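Local structure of halotolerant alpha-type carbonic anhydrase (dCA II) (Dunaliella salina, 1Y7W) at residues 50-62 with 134-146. The protein probably catalyses the reversible hydration of carbon dioxide to bicarbonate as a zinc-dependent, salt-tolerant carbonic anhydrase of the alpha class. Numbering follows the deposited sequence.
Sequences NQSPIDINTNQLM and FLSEHTINGIHYP
Pro53 sets CB over the centre of one face of the His138 ring, 3.7 Å from the centroid and 1° off the normal, a CH-pi contact; Pro53 CG rests on the backbone O of Glu137 at 3.3 Å. Hydrogen bonds of His138 NE2 with Tyr227 OH and ND1 with Glu148 OE2 fix the ring's rotation. From here the two segments pair in parallel, Asp55 beside Thr139 and Ile56 beside Ile140, with Ile56 N bonded to Thr139 O and Asn141 N to Ile56 O. Asp55, with CG anti to its own N (chi1 175°), brings OD1 between two hydrogen-bond donors: Thr139 OG1 on the anti side at 2.6 Å and Gly142 N of the type I' turn 140-143 at 2.8 Å, from the syn side but well out of the carboxylate plane. With an alanine here, the Thr139 hydroxyl and Gly142 N-H would both probably lose their acceptor, leaving the turn freer to shift. Beyond it, Asn141 OD1 accepts from Thr58 N (3.0 Å), and Asn141 ND2 donates to Thr58 OG1 (2.9 Å), nearly in the amide plane. Glu137, its side chain about 4 Å from the zinc, hydrogen-bonds Thr232 OG1, consistent with the Glu-Thr pair of alpha carbonic anhydrases. Strand 139-140 lies in the connection between central-sheet strands 120-133 and 147-155; His138 packs on Val244 of strand 240-251 and Met172 of strand 166-175.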
# COMPACT_ATOMS: atom_id res chain seq x y z
N ASN A 50 15.31 -2.37 -9.79
CA ASN A 50 14.86 -1.62 -8.61
C ASN A 50 13.40 -2.07 -8.30
O ASN A 50 12.47 -1.27 -8.09
CB ASN A 50 14.91 -0.14 -8.87
CG ASN A 50 16.31 0.31 -9.27
OD1 ASN A 50 17.25 0.28 -8.48
ND2 ASN A 50 16.45 0.69 -10.51
N GLN A 51 13.20 -3.38 -8.29
CA GLN A 51 11.86 -3.89 -8.04
C GLN A 51 11.44 -3.99 -6.59
O GLN A 51 12.27 -4.07 -5.68
CB GLN A 51 11.69 -5.25 -8.72
CG GLN A 51 11.87 -5.16 -10.28
CD GLN A 51 10.63 -4.55 -10.89
OE1 GLN A 51 9.57 -5.17 -10.90
NE2 GLN A 51 10.73 -3.27 -11.34
N SER A 52 10.13 -4.03 -6.39
CA SER A 52 9.53 -4.15 -5.06
C SER A 52 8.57 -5.34 -5.10
O SER A 52 8.00 -5.67 -6.18
CB SER A 52 8.76 -2.87 -4.68
OG SER A 52 9.65 -1.77 -4.58
N PRO A 53 8.29 -5.94 -3.93
CA PRO A 53 8.79 -5.62 -2.56
C PRO A 53 10.18 -6.17 -2.29
O PRO A 53 10.73 -6.84 -3.13
CB PRO A 53 7.74 -6.26 -1.63
CG PRO A 53 7.35 -7.48 -2.40
CD PRO A 53 7.35 -7.08 -3.89
N ILE A 54 10.69 -5.96 -1.07
CA ILE A 54 12.00 -6.44 -0.68
C ILE A 54 11.94 -6.79 0.79
O ILE A 54 10.96 -6.48 1.49
CB ILE A 54 13.12 -5.34 -0.85
CG1 ILE A 54 12.75 -4.09 -0.03
CG2 ILE A 54 13.29 -4.97 -2.33
CD1 ILE A 54 13.96 -3.06 0.15
N ASP A 55 12.97 -7.48 1.26
CA ASP A 55 13.09 -7.72 2.69
C ASP A 55 13.74 -6.48 3.35
O ASP A 55 14.64 -5.83 2.79
CB ASP A 55 14.01 -8.93 2.99
CG ASP A 55 14.22 -9.09 4.49
OD1 ASP A 55 13.17 -9.21 5.18
OD2 ASP A 55 15.39 -9.05 4.97
N ILE A 56 13.27 -6.11 4.53
CA ILE A 56 13.81 -4.96 5.23
C ILE A 56 14.62 -5.56 6.41
O ILE A 56 14.05 -6.05 7.37
CB ILE A 56 12.69 -4.06 5.83
CG1 ILE A 56 11.64 -3.67 4.77
CG2 ILE A 56 13.31 -2.77 6.43
CD1 ILE A 56 12.22 -2.90 3.64
N ASN A 57 15.94 -5.52 6.30
CA ASN A 57 16.82 -6.05 7.32
C ASN A 57 17.19 -4.84 8.16
O ASN A 57 18.02 -4.01 7.76
CB ASN A 57 18.06 -6.66 6.65
CG ASN A 57 19.00 -7.29 7.63
OD1 ASN A 57 19.26 -6.74 8.66
ND2 ASN A 57 19.54 -8.45 7.28
N THR A 58 16.60 -4.75 9.33
CA THR A 58 16.84 -3.58 10.14
C THR A 58 18.28 -3.38 10.60
O THR A 58 18.67 -2.25 10.88
CB THR A 58 15.87 -3.53 11.34
OG1 THR A 58 15.94 -4.75 12.07
CG2 THR A 58 14.46 -3.34 10.83
N ASN A 59 19.10 -4.43 10.64
CA ASN A 59 20.49 -4.22 11.02
C ASN A 59 21.35 -3.66 9.88
O ASN A 59 22.48 -3.25 10.11
CB ASN A 59 21.10 -5.49 11.58
CG ASN A 59 20.98 -5.52 13.07
OD1 ASN A 59 19.92 -5.83 13.63
ND2 ASN A 59 22.07 -5.11 13.76
N GLN A 60 20.80 -3.64 8.66
CA GLN A 60 21.50 -3.08 7.51
C GLN A 60 20.99 -1.74 7.05
O GLN A 60 21.43 -1.25 6.01
CB GLN A 60 21.43 -4.02 6.34
CG GLN A 60 21.87 -5.40 6.73
CD GLN A 60 23.18 -5.78 6.09
OE1 GLN A 60 23.39 -6.97 5.74
NE2 GLN A 60 24.10 -4.79 5.94
N LEU A 61 20.09 -1.11 7.79
CA LEU A 61 19.58 0.20 7.33
C LEU A 61 20.68 1.28 7.45
O LEU A 61 21.42 1.32 8.45
CB LEU A 61 18.35 0.60 8.17
CG LEU A 61 17.21 -0.43 8.08
CD1 LEU A 61 16.02 -0.01 8.97
CD2 LEU A 61 16.78 -0.56 6.62
N MET A 62 20.77 2.12 6.44
CA MET A 62 21.74 3.19 6.37
C MET A 62 21.13 4.52 6.85
O MET A 62 19.90 4.65 7.03
CB MET A 62 22.26 3.34 4.94
CG MET A 62 22.92 2.10 4.35
SD MET A 62 24.47 1.60 5.32
CE MET A 62 23.87 0.33 6.30
N PHE A 134 -3.28 -11.78 3.93
CA PHE A 134 -2.81 -13.09 4.35
C PHE A 134 -1.29 -13.25 4.33
O PHE A 134 -0.73 -13.89 5.23
CB PHE A 134 -3.54 -14.18 3.62
CG PHE A 134 -4.97 -14.29 4.09
CD1 PHE A 134 -5.25 -14.84 5.35
CD2 PHE A 134 -6.00 -13.71 3.37
CE1 PHE A 134 -6.57 -14.79 5.85
CE2 PHE A 134 -7.29 -13.66 3.86
CZ PHE A 134 -7.57 -14.19 5.09
N LEU A 135 -0.61 -12.66 3.35
CA LEU A 135 0.83 -12.64 3.41
C LEU A 135 1.24 -11.22 2.98
O LEU A 135 0.75 -10.77 1.96
CB LEU A 135 1.48 -13.65 2.43
CG LEU A 135 1.49 -15.13 2.89
CD1 LEU A 135 2.21 -15.96 1.82
CD2 LEU A 135 2.19 -15.23 4.29
N SER A 136 2.10 -10.56 3.73
CA SER A 136 2.59 -9.24 3.37
C SER A 136 3.54 -9.32 2.14
O SER A 136 4.13 -10.40 1.86
CB SER A 136 3.33 -8.61 4.54
OG SER A 136 4.43 -9.43 4.92
N GLU A 137 3.68 -8.21 1.41
CA GLU A 137 4.62 -8.15 0.28
C GLU A 137 6.03 -7.92 0.85
O GLU A 137 6.97 -8.71 0.61
CB GLU A 137 4.20 -7.01 -0.66
CG GLU A 137 2.84 -7.33 -1.27
CD GLU A 137 2.64 -6.68 -2.65
OE1 GLU A 137 2.79 -5.44 -2.75
OE2 GLU A 137 2.33 -7.40 -3.60
N HIS A 138 6.23 -6.85 1.61
CA HIS A 138 7.56 -6.70 2.23
C HIS A 138 7.66 -7.65 3.43
O HIS A 138 6.63 -8.09 3.95
CB HIS A 138 7.79 -5.30 2.80
CG HIS A 138 7.91 -4.26 1.75
ND1 HIS A 138 6.80 -3.67 1.16
CD2 HIS A 138 9.00 -3.75 1.11
CE1 HIS A 138 7.21 -2.86 0.19
NE2 HIS A 138 8.53 -2.89 0.14
N THR A 139 8.90 -8.00 3.79
CA THR A 139 9.15 -8.78 5.01
C THR A 139 10.09 -7.88 5.83
O THR A 139 10.74 -6.99 5.27
CB THR A 139 9.85 -10.15 4.75
OG1 THR A 139 11.02 -9.97 3.95
CG2 THR A 139 8.90 -11.14 4.11
N ILE A 140 10.14 -8.09 7.15
CA ILE A 140 11.01 -7.34 8.05
C ILE A 140 11.83 -8.43 8.77
O ILE A 140 11.28 -9.33 9.42
CB ILE A 140 10.19 -6.51 9.08
CG1 ILE A 140 9.28 -5.51 8.33
CG2 ILE A 140 11.14 -5.67 9.93
CD1 ILE A 140 8.40 -4.65 9.30
N ASN A 141 13.14 -8.34 8.61
CA ASN A 141 14.05 -9.37 9.10
C ASN A 141 13.60 -10.78 8.69
O ASN A 141 13.66 -11.74 9.47
CB ASN A 141 14.28 -9.20 10.62
CG ASN A 141 14.86 -7.85 10.91
OD1 ASN A 141 15.81 -7.45 10.27
ND2 ASN A 141 14.26 -7.12 11.84
N GLY A 142 13.17 -10.93 7.44
CA GLY A 142 12.73 -12.24 6.96
C GLY A 142 11.35 -12.73 7.36
O GLY A 142 10.96 -13.82 7.00
N ILE A 143 10.63 -11.92 8.14
CA ILE A 143 9.31 -12.30 8.62
C ILE A 143 8.18 -11.62 7.87
O ILE A 143 8.27 -10.42 7.67
CB ILE A 143 9.22 -11.90 10.10
CG1 ILE A 143 10.32 -12.62 10.87
CG2 ILE A 143 7.80 -12.14 10.68
CD1 ILE A 143 10.24 -14.08 10.71
N HIS A 144 7.16 -12.39 7.49
CA HIS A 144 5.93 -11.89 6.86
C HIS A 144 4.92 -11.49 7.94
O HIS A 144 5.03 -11.93 9.13
CB HIS A 144 5.24 -12.95 5.97
CG HIS A 144 5.88 -13.14 4.61
ND1 HIS A 144 5.53 -12.39 3.50
CD2 HIS A 144 6.84 -14.02 4.19
CE1 HIS A 144 6.24 -12.80 2.45
NE2 HIS A 144 7.04 -13.79 2.84
N TYR A 145 3.96 -10.61 7.55
CA TYR A 145 2.87 -10.17 8.43
C TYR A 145 1.63 -10.61 7.70
O TYR A 145 1.64 -10.76 6.47
CB TYR A 145 2.89 -8.64 8.66
CG TYR A 145 4.07 -8.19 9.47
CD1 TYR A 145 3.95 -7.99 10.85
CD2 TYR A 145 5.34 -8.11 8.90
CE1 TYR A 145 5.09 -7.72 11.62
CE2 TYR A 145 6.45 -7.84 9.65
CZ TYR A 145 6.33 -7.65 11.00
OH TYR A 145 7.47 -7.35 11.73
N PRO A 146 0.52 -10.82 8.41
CA PRO A 146 -0.70 -11.25 7.73
C PRO A 146 -1.41 -10.17 6.90
O PRO A 146 -2.35 -10.47 6.13
CB PRO A 146 -1.58 -11.76 8.88
CG PRO A 146 -1.12 -10.95 10.03
CD PRO A 146 0.37 -10.90 9.87
O HOH W 1 18.55 -7.08 11.08